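Local coordinates for endo-1,3-beta-glucanase, family GH16 (Zobellia galactanivorans, PDB 4BPZ), which probably hydrolyses internal beta-1,3-glucosidic bonds of glucans such as algal laminarin, its catalytic domain here holding a mixed-linkage glucan trisaccharide, at residues H31-W42 with S121-G129; E136-D144 with H159-Y170. The protein carries 1 engineered substitution. All coordinates share one frame; numbering follows the deposited sequence. Where two conformers were deposited one is given.

Both contacts belong to the glycosyl hydrolase family 16 domain, a concanavalin-like beta-sandwich; their centres lie about 18 Å apart, and both border the bound glucan. They follow one another in the chain: 31-42 and 121-129 make contact 1, 136-144 and 159-170 then contact 2. Strand 110-118 runs into the long excursion that carries 121-129 and returns as strand 142-144, which pairs back onto 110-118. Within this excursion the contacts touch, the CB of Ser121 packing 3.6 Å from the SG of Cys140. Both reach the chain C glucose, contact 1 through a carboxylate and contact 2 through an indole, so a loop-to-loop contact and a strand pairing with its flanking loop meet at one sugar.

Contact 1. Residues H31-W42 with S121-G129; sequences HYQVIPPNNGSW and SNETGNYFG. With BGC (beta-D-glucopyranose), chain C.
Part of the glucan-binding cleft is built where Gln33 meets Glu123, a carboxylate that holds the sugar on one oxygen and the protein on the other. Glu123 reaches across because its CG stands anti to the backbone N (chi1 173°) and the chain beyond stays extended. Glu123 OE1 accepts a hydrogen bond from O6 of the chain C glucose at 2.7 Å, while Gln33 NE2 meets Glu123 OE2 at 2.8 Å, on the anti side of the carboxylate. Amide and carboxylate are nearly coplanar. Arg86 completes the group with a salt bridge to Glu123 OE2 and a hydrogen bond to Gln33 OE1, which probably offsets the closeness of Gln33 OE1 and Glu123 OE2, two acceptors 3.3 Å apart, and favours a charged carboxylate. A glutamine suits this place, since one end of its amide gives and the other accepts.

The loop bearing Glu123 leaves strand 110-118 of the family 16 beta-sandwich, and a type II turn from Glu123 to Asn126 shapes it. Gly125 takes the positive phi of that turn, and its O faces the end of strand 30-32, where His31 NE2 donates to it at 2.8 Å in a nearly straight bond (171°) lying in the imidazole plane. Over one face of the same ring sits Tyr127 CB, 4.0 Å from the ring centroid, a CH-pi contact; the tyrosine ring itself lies oblique to the imidazole.

Nearer the surface the join turns apolar: Ile35 CG2 touches Thr124 CG2 at 3.9 Å, the two side chains crossing at about a right angle. Water 1 donates to both Ile35 O (2.7 Å) and Thr124 O (2.8 Å), bridging backbones that do not pair directly. Behind this, the rigid ring of Pro37 lays its CD over the centre of the Trp42 indole.

Contact 2. Residues E136-D144 with H159-Y170; sequences EWPACGSID and HFHWSDLNSDEY. Engineered in segment 136-144: Ser142 (natural residue Glu). With GLC (alpha-D-glucopyranose), chain B; BGC (beta-D-glucopyranose), chain C; BGC (beta-D-glucopyranose), chain D.
Antiparallel pairing of strand 142-144 with strand 159-163, Ser142 opposite His161 and Ile143 opposite Phe160, lines the glucan cleft; strand 142-144 also pairs with 110-118. Ser142 N donates to His161 O at 2.9 Å, and His161 N returns a straighter bond to Ser142 O. Ile143 and Phe160 turn to the other face, where Ile143 CG2 lies 3.7 Å from Phe160 CE2 and apolar groups suit the buried interior.

In the loop leading into strand 142-144, Trp137 offers the sugar a flat platform. One side of its indole carries the chain C glucose, whose C5 stands 3.6 Å above the plane; Pro138 CB backs the opposite side. A cis peptide joins these two residues. Pro138 CG abuts Tyr170 CD1 at 3.5 Å, and the Tyr170 ring lies against Trp137 CH2, packing all three as one cluster. Pro138 O accepts from Gly141 N and from Ser163 N (3.3 Å), one on each face of its carbonyl plane, and Gly141 has backbone angles that call for glycine.

His161 turns a ring face to the reducing-end glucose, whose O2 sits 3.3 Å above the ring centre. Asp144, modelled in two conformers, puts its carboxylate beside O1 of that sugar, and the bonding detail is doubtful. Ser142, engineered in place of glutamate, begins the run through Asp144 to Glu147 matching the family 16 active-site signature Glu-x-Asp-x-x-Glu.

Contact 1. Residues H31-W42 with S121-G129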
loop_
_atom_site.group_PDB
_atom_site.type_symbol
_atom_site.label_atom_id
_atom_site.label_comp_id
_atom_site.label_asym_id
_atom_site.label_seq_id
_atom_site.Cartn_x
_atom_site.Cartn_y
_atom_site.Cartn_z
ATOM N N HIS A 31 -9.387 -7.150 3.712
ATOM C CA HIS A 31 -8.797 -8.246 4.504
ATOM C C HIS A 31 -7.633 -7.676 5.335
ATOM O O HIS A 31 -6.822 -6.921 4.820
ATOM C CB HIS A 31 -8.236 -9.262 3.489
ATOM C CG HIS A 31 -7.453 -10.378 4.123
ATOM N ND1 HIS A 31 -8.026 -11.390 4.807
ATOM C CD2 HIS A 31 -6.092 -10.579 4.178
ATOM C CE1 HIS A 31 -7.077 -12.210 5.262
ATOM N NE2 HIS A 31 -5.891 -11.751 4.849
ATOM N N TYR A 32 -7.558 -8.063 6.569
ATOM C CA TYR A 32 -6.421 -7.673 7.427
ATOM C C TYR A 32 -5.322 -8.686 7.378
ATOM O O TYR A 32 -5.569 -9.897 7.496
ATOM C CB TYR A 32 -6.854 -7.559 8.840
ATOM C CG TYR A 32 -7.702 -6.363 9.158
ATOM C CD1 TYR A 32 -9.056 -6.371 9.029
ATOM C CD2 TYR A 32 -7.042 -5.165 9.535
ATOM C CE1 TYR A 32 -9.811 -5.178 9.422
ATOM C CE2 TYR A 32 -7.716 -4.041 9.834
ATOM C CZ TYR A 32 -9.044 -4.067 9.909
ATOM O OH TYR A 32 -9.778 -2.920 10.261
ATOM N N GLN A 33 -4.082 -8.200 7.316
ATOM C CA GLN A 33 -2.929 -9.054 7.610
ATOM C C GLN A 33 -2.503 -8.786 8.995
ATOM O O GLN A 33 -2.257 -7.642 9.432
ATOM C CB GLN A 33 -1.813 -8.735 6.624
ATOM C CG GLN A 33 -2.143 -9.219 5.234
ATOM C CD GLN A 33 -0.946 -9.030 4.288
ATOM O OE1 GLN A 33 -0.731 -7.976 3.669
ATOM N NE2 GLN A 33 -0.100 -10.096 4.172
ATOM N N VAL A 34 -2.297 -9.864 9.751
ATOM C CA VAL A 34 -1.819 -9.809 11.131
ATOM C C VAL A 34 -0.677 -10.757 11.420
ATOM O O VAL A 34 0.094 -10.570 12.356
ATOM C CB VAL A 34 -2.935 -10.015 12.210
ATOM C CG1 VAL A 34 -4.124 -9.089 11.918
ATOM C CG2 VAL A 34 -3.415 -11.464 12.283
ATOM N N ILE A 35 -0.547 -11.829 10.620
ATOM C CA ILE A 35 0.505 -12.851 10.850
ATOM C C ILE A 35 1.819 -12.309 10.247
ATOM O O ILE A 35 1.863 -12.035 9.036
ATOM C CB ILE A 35 0.167 -14.165 10.172
ATOM C CG1 ILE A 35 -1.125 -14.774 10.770
ATOM C CG2 ILE A 35 1.328 -15.155 10.327
ATOM C CD1 ILE A 35 -1.703 -15.857 9.835
ATOM N N PRO A 36 2.905 -12.187 11.035
ATOM C CA PRO A 36 4.097 -11.675 10.461
ATOM C C PRO A 36 4.672 -12.727 9.523
ATOM O O PRO A 36 4.680 -13.955 9.822
ATOM C CB PRO A 36 5.045 -11.492 11.650
ATOM C CG PRO A 36 4.202 -11.628 12.881
ATOM C CD PRO A 36 2.921 -12.332 12.482
ATOM N N PRO A 37 5.235 -12.310 8.369
ATOM C CA PRO A 37 5.687 -13.267 7.339
ATOM C C PRO A 37 7.091 -13.775 7.615
ATOM O O PRO A 37 7.456 -14.751 6.956
ATOM C CB PRO A 37 5.736 -12.454 6.046
ATOM C CG PRO A 37 5.916 -10.983 6.552
ATOM C CD PRO A 37 5.129 -10.928 7.838
ATOM N N ASN A 38 7.852 -13.180 8.520
ATOM C CA ASN A 38 9.300 -13.431 8.574
ATOM C C ASN A 38 9.681 -13.749 10.023
ATOM O O ASN A 38 10.223 -12.884 10.753
ATOM C CB ASN A 38 10.034 -12.159 7.909
ATOM C CG ASN A 38 11.453 -12.004 8.200
ATOM O OD1 ASN A 38 12.142 -12.955 8.108
ATOM N ND2 ASN A 38 11.958 -10.706 8.449
ATOM N N ASN A 39 9.357 -14.983 10.546
ATOM C CA ASN A 39 9.811 -15.404 11.947
ATOM C C ASN A 39 9.448 -14.353 12.977
ATOM O O ASN A 39 10.313 -13.934 13.770
ATOM C CB ASN A 39 11.301 -15.723 11.899
ATOM C CG ASN A 39 11.585 -16.879 10.940
ATOM O OD1 ASN A 39 12.350 -16.763 9.956
ATOM N ND2 ASN A 39 10.927 -17.971 11.176
ATOM N N GLY A 40 8.210 -13.867 12.994
ATOM C CA GLY A 40 7.753 -12.977 13.989
ATOM C C GLY A 40 7.878 -11.511 13.629
ATOM O O GLY A 40 7.388 -10.690 14.417
ATOM N N SER A 41 8.439 -11.215 12.432
ATOM C CA SER A 41 8.609 -9.821 11.982
ATOM C C SER A 41 8.055 -9.617 10.579
ATOM O O SER A 41 7.883 -10.592 9.817
ATOM C CB SER A 41 10.103 -9.476 11.997
ATOM O OG SER A 41 10.651 -9.615 13.335
ATOM N N TRP A 42 7.889 -8.342 10.237
ATOM C CA TRP A 42 7.630 -7.934 8.843
ATOM C C TRP A 42 8.964 -7.784 8.150
ATOM O O TRP A 42 10.027 -8.066 8.733
ATOM C CB TRP A 42 6.708 -6.710 8.842
ATOM C CG TRP A 42 5.315 -7.173 9.218
ATOM C CD1 TRP A 42 4.785 -7.352 10.462
ATOM C CD2 TRP A 42 4.345 -7.670 8.271
ATOM N NE1 TRP A 42 3.522 -7.985 10.347
ATOM C CE2 TRP A 42 3.268 -8.182 9.029
ATOM C CE3 TRP A 42 4.326 -7.770 6.892
ATOM C CZ2 TRP A 42 2.144 -8.799 8.408
ATOM C CZ3 TRP A 42 3.187 -8.376 6.284
ATOM C CH2 TRP A 42 2.128 -8.868 7.029
ATOM N N SER A 121 1.011 -13.810 -5.387
ATOM C CA SER A 121 2.088 -13.671 -4.414
ATOM C C SER A 121 2.158 -14.783 -3.405
ATOM O O SER A 121 3.244 -15.116 -2.900
ATOM C CB SER A 121 1.985 -12.320 -3.664
ATOM O OG SER A 121 0.880 -12.403 -2.757
ATOM N N ASN A 122 1.008 -15.273 -2.997
ATOM C CA ASN A 122 0.924 -16.212 -1.917
ATOM C C ASN A 122 1.591 -15.709 -0.665
ATOM O O ASN A 122 2.129 -16.478 0.129
ATOM C CB ASN A 122 1.381 -17.640 -2.346
ATOM C CG ASN A 122 1.097 -18.707 -1.299
ATOM O OD1 ASN A 122 0.045 -18.663 -0.629
ATOM N ND2 ASN A 122 1.968 -19.718 -1.235
ATOM N N GLU A 123 1.566 -14.421 -0.398
ATOM C CA GLU A 123 2.121 -13.895 0.812
ATOM C C GLU A 123 1.425 -14.454 2.010
ATOM O O GLU A 123 0.168 -14.599 2.044
ATOM C CB GLU A 123 2.019 -12.342 0.812
ATOM C CG GLU A 123 2.436 -11.759 2.133
ATOM C CD GLU A 123 2.744 -10.304 1.992
ATOM O OE1 GLU A 123 3.883 -9.971 1.541
ATOM O OE2 GLU A 123 1.846 -9.446 2.215
ATOM N N THR A 124 2.180 -14.783 3.027
ATOM C CA THR A 124 1.644 -15.311 4.248
ATOM C C THR A 124 0.466 -14.500 4.785
ATOM O O THR A 124 0.594 -13.330 4.963
ATOM C CB THR A 124 2.722 -15.625 5.312
ATOM O OG1 THR A 124 3.567 -16.634 4.675
ATOM C CG2 THR A 124 2.126 -16.051 6.600
ATOM N N GLY A 125 -0.650 -15.180 5.086
ATOM C CA GLY A 125 -1.767 -14.473 5.761
ATOM C C GLY A 125 -2.535 -13.530 4.829
ATOM O O GLY A 125 -3.316 -12.719 5.341
ATOM N N ASN A 126 -2.318 -13.604 3.527
ATOM C CA ASN A 126 -3.055 -12.777 2.599
ATOM C C ASN A 126 -4.412 -13.410 2.245
ATOM O O ASN A 126 -4.798 -14.428 2.791
ATOM C CB ASN A 126 -2.229 -12.400 1.363
ATOM C CG ASN A 126 -2.220 -13.423 0.283
ATOM O OD1 ASN A 126 -1.762 -13.089 -0.857
ATOM N ND2 ASN A 126 -2.715 -14.592 0.498
ATOM N N TYR A 127 -5.188 -12.794 1.381
ATOM C CA TYR A 127 -6.543 -13.267 1.125
ATOM C C TYR A 127 -6.600 -14.323 0.045
ATOM O O TYR A 127 -7.546 -15.130 0.047
ATOM C CB TYR A 127 -7.354 -12.039 0.713
ATOM C CG TYR A 127 -8.828 -12.351 0.528
ATOM C CD1 TYR A 127 -9.654 -12.783 1.581
ATOM C CD2 TYR A 127 -9.423 -12.155 -0.723
ATOM C CE1 TYR A 127 -11.026 -13.090 1.354
ATOM C CE2 TYR A 127 -10.759 -12.434 -0.911
ATOM C CZ TYR A 127 -11.533 -12.878 0.094
ATOM O OH TYR A 127 -12.913 -13.138 -0.091
ATOM N N PHE A 128 -5.666 -14.386 -0.871
ATOM C CA PHE A 128 -5.740 -15.206 -2.098
ATOM C C PHE A 128 -4.939 -16.500 -2.026
ATOM O O PHE A 128 -5.261 -17.377 -2.856
ATOM C CB PHE A 128 -5.332 -14.370 -3.317
ATOM C CG PHE A 128 -6.250 -13.200 -3.542
ATOM C CD1 PHE A 128 -7.512 -13.376 -4.050
ATOM C CD2 PHE A 128 -5.862 -11.900 -3.130
ATOM C CE1 PHE A 128 -8.368 -12.291 -4.291
ATOM C CE2 PHE A 128 -6.714 -10.835 -3.281
ATOM C CZ PHE A 128 -7.943 -10.993 -3.867
ATOM N N GLY A 129 -3.991 -16.655 -1.118
ATOM C CA GLY A 129 -3.259 -17.923 -1.087
ATOM C C GLY A 129 -2.698 -18.288 -2.400
ATOM O O GLY A 129 -2.068 -17.467 -3.078
HETATM C C2 BGC C . 10.038 -6.265 0.788
HETATM C C3 BGC C . 10.160 -7.692 0.351
HETATM C C4 BGC C . 8.779 -8.433 0.505
HETATM C C5 BGC C . 7.676 -7.642 -0.243
HETATM C C6 BGC C . 6.274 -8.169 -0.018
HETATM C C1 BGC C . 8.853 -5.609 0.031
HETATM O O2 BGC C . 11.241 -5.608 0.507
HETATM O O3 BGC C . 11.100 -8.313 1.225
HETATM O O4 BGC C . 8.757 -9.717 -0.108
HETATM O O5 BGC C . 7.661 -6.298 0.313
HETATM O O6 BGC C . 5.840 -8.094 1.321
HETATM O O HOH W 1 -0.109 -11.770 7.146
HETATM O O HOH W 2 -2.578 -12.414 8.519
HETATM O O HOH W 3 5.513 -17.247 6.174
#

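Contact 2. Residues E136-D144 with H159-Y170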
loop_
_atom_site.group_PDB
_atom_site.type_symbol
_atom_site.label_atom_id
_atom_site.label_comp_id
_atom_site.label_asym_id
_atom_site.label_seq_id
_atom_site.Cartn_x
_atom_site.Cartn_y
_atom_site.Cartn_z
ATOM N N GLU A 136 6.682 -16.153 -5.530
ATOM C CA GLU A 136 7.183 -15.403 -4.413
ATOM C C GLU A 136 7.708 -14.056 -4.897
ATOM O O GLU A 136 8.437 -13.968 -5.895
ATOM C CB GLU A 136 8.339 -16.233 -3.793
ATOM C CG GLU A 136 8.978 -15.485 -2.648
ATOM C CD GLU A 136 9.842 -16.393 -1.793
ATOM O OE1 GLU A 136 9.330 -17.152 -0.925
ATOM O OE2 GLU A 136 11.057 -16.364 -2.019
ATOM N N TRP A 137 7.383 -12.978 -4.163
ATOM C CA TRP A 137 7.904 -11.661 -4.482
ATOM C C TRP A 137 9.424 -11.730 -4.683
ATOM O O TRP A 137 10.058 -12.389 -3.875
ATOM C CB TRP A 137 7.600 -10.698 -3.279
ATOM C CG TRP A 137 7.999 -9.294 -3.565
ATOM C CD1 TRP A 137 7.219 -8.273 -3.998
ATOM C CD2 TRP A 137 9.318 -8.738 -3.355
ATOM N NE1 TRP A 137 7.921 -7.132 -4.124
ATOM C CE2 TRP A 137 9.222 -7.372 -3.721
ATOM C CE3 TRP A 137 10.536 -9.257 -2.884
ATOM C CZ2 TRP A 137 10.348 -6.515 -3.663
ATOM C CZ3 TRP A 137 11.643 -8.415 -2.833
ATOM C CH2 TRP A 137 11.549 -7.078 -3.212
ATOM N N PRO A 138 9.984 -11.120 -5.726
ATOM C CA PRO A 138 9.350 -10.082 -6.577
ATOM C C PRO A 138 8.695 -10.683 -7.857
ATOM O O PRO A 138 8.259 -9.919 -8.725
ATOM C CB PRO A 138 10.535 -9.221 -6.981
ATOM C CG PRO A 138 11.725 -10.181 -7.082
ATOM C CD PRO A 138 11.480 -11.125 -5.880
ATOM N N ALA A 139 8.640 -12.035 -7.950
ATOM C CA ALA A 139 8.116 -12.625 -9.220
ATOM C C ALA A 139 6.630 -12.373 -9.474
ATOM O O ALA A 139 6.206 -12.341 -10.603
ATOM C CB ALA A 139 8.388 -14.184 -9.217
ATOM N N CYS A 140 5.897 -12.087 -8.375
ATOM C CA CYS A 140 4.480 -11.753 -8.516
ATOM C C CYS A 140 4.291 -10.322 -9.012
ATOM O O CYS A 140 3.197 -9.985 -9.475
ATOM C CB CYS A 140 3.793 -11.875 -7.173
ATOM S SG CYS A 140 4.554 -10.945 -5.790
ATOM N N GLY A 141 5.314 -9.482 -8.924
ATOM C CA GLY A 141 5.213 -8.095 -9.275
ATOM C C GLY A 141 4.621 -7.240 -8.163
ATOM O O GLY A 141 3.787 -7.697 -7.342
ATOM N N SER A 142 4.993 -5.976 -8.205
ATOM C CA SER A 142 4.366 -5.002 -7.366
ATOM C C SER A 142 4.499 -3.619 -7.926
ATOM O O SER A 142 5.482 -3.301 -8.622
ATOM C CB SER A 142 5.239 -5.059 -6.205
ATOM O OG SER A 142 4.789 -4.138 -5.217
ATOM N N ILE A 143 3.459 -2.818 -7.701
ATOM C CA ILE A 143 3.415 -1.430 -8.073
ATOM C C ILE A 143 3.242 -0.562 -6.841
ATOM O O ILE A 143 2.284 -0.747 -6.065
ATOM C CB ILE A 143 2.261 -1.157 -8.970
ATOM C CG1 ILE A 143 2.284 -2.084 -10.201
ATOM C CG2 ILE A 143 2.190 0.335 -9.442
ATOM C CD1 ILE A 143 1.065 -2.041 -11.071
ATOM N N ASP A 144 4.151 0.390 -6.635
ATOM C CA ASP A 144 3.928 1.388 -5.570
ATOM C C ASP A 144 3.136 2.459 -6.252
ATOM O O ASP A 144 3.532 2.918 -7.363
ATOM C CB ASP A 144 5.311 1.778 -4.860
ATOM C CG ASP A 144 5.868 0.498 -4.166
ATOM O OD1 ASP A 144 5.300 0.308 -2.875
ATOM O OD2 ASP A 144 6.954 0.103 -4.320
ATOM N N HIS A 159 7.219 3.493 -7.334
ATOM C CA HIS A 159 8.263 2.511 -7.628
ATOM C C HIS A 159 7.845 1.077 -7.900
ATOM O O HIS A 159 7.068 0.532 -7.171
ATOM C CB HIS A 159 8.969 2.293 -6.386
ATOM C CG HIS A 159 10.377 2.354 -6.557
ATOM N ND1 HIS A 159 11.214 1.309 -6.712
ATOM C CD2 HIS A 159 11.158 3.490 -6.579
ATOM C CE1 HIS A 159 12.491 1.814 -6.806
ATOM N NE2 HIS A 159 12.449 3.098 -6.689
ATOM N N PHE A 160 8.374 0.474 -8.909
ATOM C CA PHE A 160 8.017 -0.843 -9.380
ATOM C C PHE A 160 9.045 -1.847 -8.945
ATOM O O PHE A 160 10.254 -1.540 -9.014
ATOM C CB PHE A 160 7.914 -0.803 -10.943
ATOM C CG PHE A 160 6.871 0.119 -11.462
ATOM C CD1 PHE A 160 7.068 1.485 -11.638
ATOM C CD2 PHE A 160 5.564 -0.402 -11.757
ATOM C CE1 PHE A 160 6.044 2.314 -12.090
ATOM C CE2 PHE A 160 4.586 0.421 -12.219
ATOM C CZ PHE A 160 4.788 1.781 -12.388
ATOM N N HIS A 161 8.591 -3.008 -8.564
ATOM C CA HIS A 161 9.490 -4.113 -8.140
ATOM C C HIS A 161 9.031 -5.373 -8.815
ATOM O O HIS A 161 7.835 -5.749 -8.661
ATOM C CB HIS A 161 9.464 -4.323 -6.634
ATOM C CG HIS A 161 9.802 -3.135 -5.797
ATOM N ND1 HIS A 161 8.965 -2.071 -5.506
ATOM C CD2 HIS A 161 11.018 -2.782 -5.295
ATOM C CE1 HIS A 161 9.645 -1.176 -4.764
ATOM N NE2 HIS A 161 10.857 -1.610 -4.631
ATOM N N TRP A 162 9.912 -6.057 -9.551
ATOM C CA TRP A 162 9.491 -7.248 -10.253
ATOM C C TRP A 162 10.684 -8.024 -10.677
ATOM O O TRP A 162 11.834 -7.544 -10.632
ATOM C CB TRP A 162 8.619 -6.954 -11.454
ATOM C CG TRP A 162 9.314 -6.449 -12.661
ATOM C CD1 TRP A 162 9.617 -7.228 -13.810
ATOM C CD2 TRP A 162 9.797 -5.107 -12.945
ATOM N NE1 TRP A 162 10.170 -6.425 -14.742
ATOM C CE2 TRP A 162 10.285 -5.122 -14.315
ATOM C CE3 TRP A 162 9.827 -3.932 -12.223
ATOM C CZ2 TRP A 162 10.913 -4.025 -14.901
ATOM C CZ3 TRP A 162 10.413 -2.800 -12.785
ATOM C CH2 TRP A 162 11.012 -2.880 -14.128
ATOM N N SER A 163 10.504 -9.279 -11.018
ATOM C CA SER A 163 11.501 -10.005 -11.812
ATOM C C SER A 163 10.871 -10.370 -13.133
ATOM O O SER A 163 9.659 -10.608 -13.203
ATOM C CB SER A 163 12.099 -11.213 -11.098
ATOM O OG SER A 163 11.128 -12.101 -10.623
ATOM N N ASP A 164 11.657 -10.280 -14.196
ATOM C CA ASP A 164 11.198 -10.644 -15.528
ATOM C C ASP A 164 10.709 -12.102 -15.532
ATOM O O ASP A 164 11.286 -12.942 -14.827
ATOM C CB ASP A 164 12.286 -10.373 -16.542
ATOM C CG ASP A 164 12.036 -9.059 -17.274
ATOM O OD1 ASP A 164 11.400 -7.997 -16.817
ATOM O OD2 ASP A 164 12.485 -9.169 -18.375
ATOM N N LEU A 165 9.692 -12.435 -16.280
ATOM C CA LEU A 165 9.189 -13.818 -16.283
ATOM C C LEU A 165 10.198 -14.790 -16.793
ATOM O O LEU A 165 10.179 -15.956 -16.434
ATOM C CB LEU A 165 7.914 -13.909 -17.145
ATOM C CG LEU A 165 6.639 -13.864 -16.300
ATOM C CD1 LEU A 165 6.929 -12.563 -15.656
ATOM C CD2 LEU A 165 5.324 -13.835 -17.038
ATOM N N ASN A 166 11.081 -14.300 -17.646
ATOM C CA ASN A 166 11.972 -15.266 -18.229
ATOM C C ASN A 166 13.336 -15.173 -17.527
ATOM O O ASN A 166 14.186 -15.900 -17.904
ATOM C CB ASN A 166 12.008 -15.111 -19.715
ATOM C CG ASN A 166 12.719 -13.863 -20.133
ATOM O OD1 ASN A 166 13.226 -13.097 -19.266
ATOM N ND2 ASN A 166 12.792 -13.637 -21.486
ATOM N N SER A 167 13.468 -14.351 -16.455
ATOM C CA SER A 167 14.690 -14.300 -15.608
ATOM C C SER A 167 14.475 -14.258 -14.085
ATOM O O SER A 167 13.443 -13.905 -13.590
ATOM C CB SER A 167 15.588 -13.143 -15.997
ATOM O OG SER A 167 15.583 -12.166 -14.964
ATOM N N ASP A 168 15.466 -14.653 -13.314
ATOM C CA ASP A 168 15.419 -14.410 -11.883
ATOM C C ASP A 168 15.882 -12.960 -11.607
ATOM O O ASP A 168 16.045 -12.642 -10.409
ATOM C CB ASP A 168 16.246 -15.459 -11.081
ATOM C CG ASP A 168 15.498 -16.803 -10.895
ATOM O OD1 ASP A 168 14.245 -16.807 -10.737
ATOM O OD2 ASP A 168 16.173 -17.865 -10.898
ATOM N N GLU A 169 16.089 -12.122 -12.660
ATOM C CA GLU A 169 16.800 -10.788 -12.538
ATOM C C GLU A 169 15.806 -9.772 -11.839
ATOM O O GLU A 169 14.740 -9.426 -12.415
ATOM C CB GLU A 169 17.198 -10.126 -13.889
ATOM C CG GLU A 169 18.166 -10.882 -14.780
ATOM C CD GLU A 169 19.628 -10.769 -14.371
ATOM O OE1 GLU A 169 19.924 -10.634 -13.141
ATOM O OE2 GLU A 169 20.480 -10.830 -15.305
ATOM N N TYR A 170 16.094 -9.377 -10.605
ATOM C CA TYR A 170 15.259 -8.425 -9.867
ATOM C C TYR A 170 15.354 -7.038 -10.415
ATOM O O TYR A 170 16.480 -6.518 -10.572
ATOM C CB TYR A 170 15.634 -8.450 -8.399
ATOM C CG TYR A 170 15.037 -7.402 -7.512
ATOM C CD1 TYR A 170 13.677 -7.276 -7.425
ATOM C CD2 TYR A 170 15.813 -6.553 -6.711
ATOM C CE1 TYR A 170 13.076 -6.295 -6.643
ATOM C CE2 TYR A 170 15.219 -5.604 -5.856
ATOM C CZ TYR A 170 13.849 -5.479 -5.811
ATOM O OH TYR A 170 13.339 -4.531 -4.964
HETATM C C1 GLC B . 7.483 -1.607 -1.851
HETATM C C2 GLC B . 8.511 -2.597 -1.207
HETATM C C3 GLC B . 7.752 -3.391 -0.134
HETATM C C4 GLC B . 7.117 -2.489 0.832
HETATM C C5 GLC B . 6.078 -1.743 0.031
HETATM C C6 GLC B . 5.274 -0.751 0.841
HETATM O O1 GLC B . 6.611 -2.230 -2.768
HETATM O O2 GLC B . 9.012 -3.399 -2.247
HETATM O O3 GLC B . 8.713 -4.293 0.560
HETATM O O4 GLC B . 6.525 -3.248 1.904
HETATM O O5 GLC B . 6.769 -0.971 -0.976
HETATM O O6 GLC B . 6.098 0.245 1.437
HETATM C C2 BGC C . 10.038 -6.265 0.788
HETATM C C3 BGC C . 10.160 -7.692 0.351
HETATM C C4 BGC C . 8.779 -8.433 0.505
HETATM C C5 BGC C . 7.676 -7.642 -0.243
HETATM C C6 BGC C . 6.274 -8.169 -0.018
HETATM C C1 BGC C . 8.853 -5.609 0.031
HETATM O O2 BGC C . 11.241 -5.608 0.507
HETATM O O3 BGC C . 11.100 -8.313 1.225
HETATM O O4 BGC C . 8.757 -9.717 -0.108
HETATM O O5 BGC C . 7.661 -6.298 0.313
HETATM O O6 BGC C . 5.840 -8.094 1.321
HETATM C C2 BGC D . 8.657 -12.098 0.129
HETATM C C3 BGC D . 9.178 -13.231 0.963
HETATM C C4 BGC D . 10.715 -13.277 0.929
HETATM C C5 BGC D . 11.238 -11.872 1.305
HETATM C C6 BGC D . 12.752 -11.865 1.314
HETATM C C1 BGC D . 9.256 -10.801 0.623
HETATM O O2 BGC D . 7.238 -12.065 0.205
HETATM O O3 BGC D . 8.749 -14.456 0.441
HETATM O O4 BGC D . 11.159 -14.217 1.882
HETATM O O5 BGC D . 10.663 -10.867 0.454
HETATM O O6 BGC D . 13.163 -10.578 1.796
HETATM O O HOH W 4 7.980 -12.826 -12.797
HETATM O O HOH W 5 6.240 -1.967 -6.115
#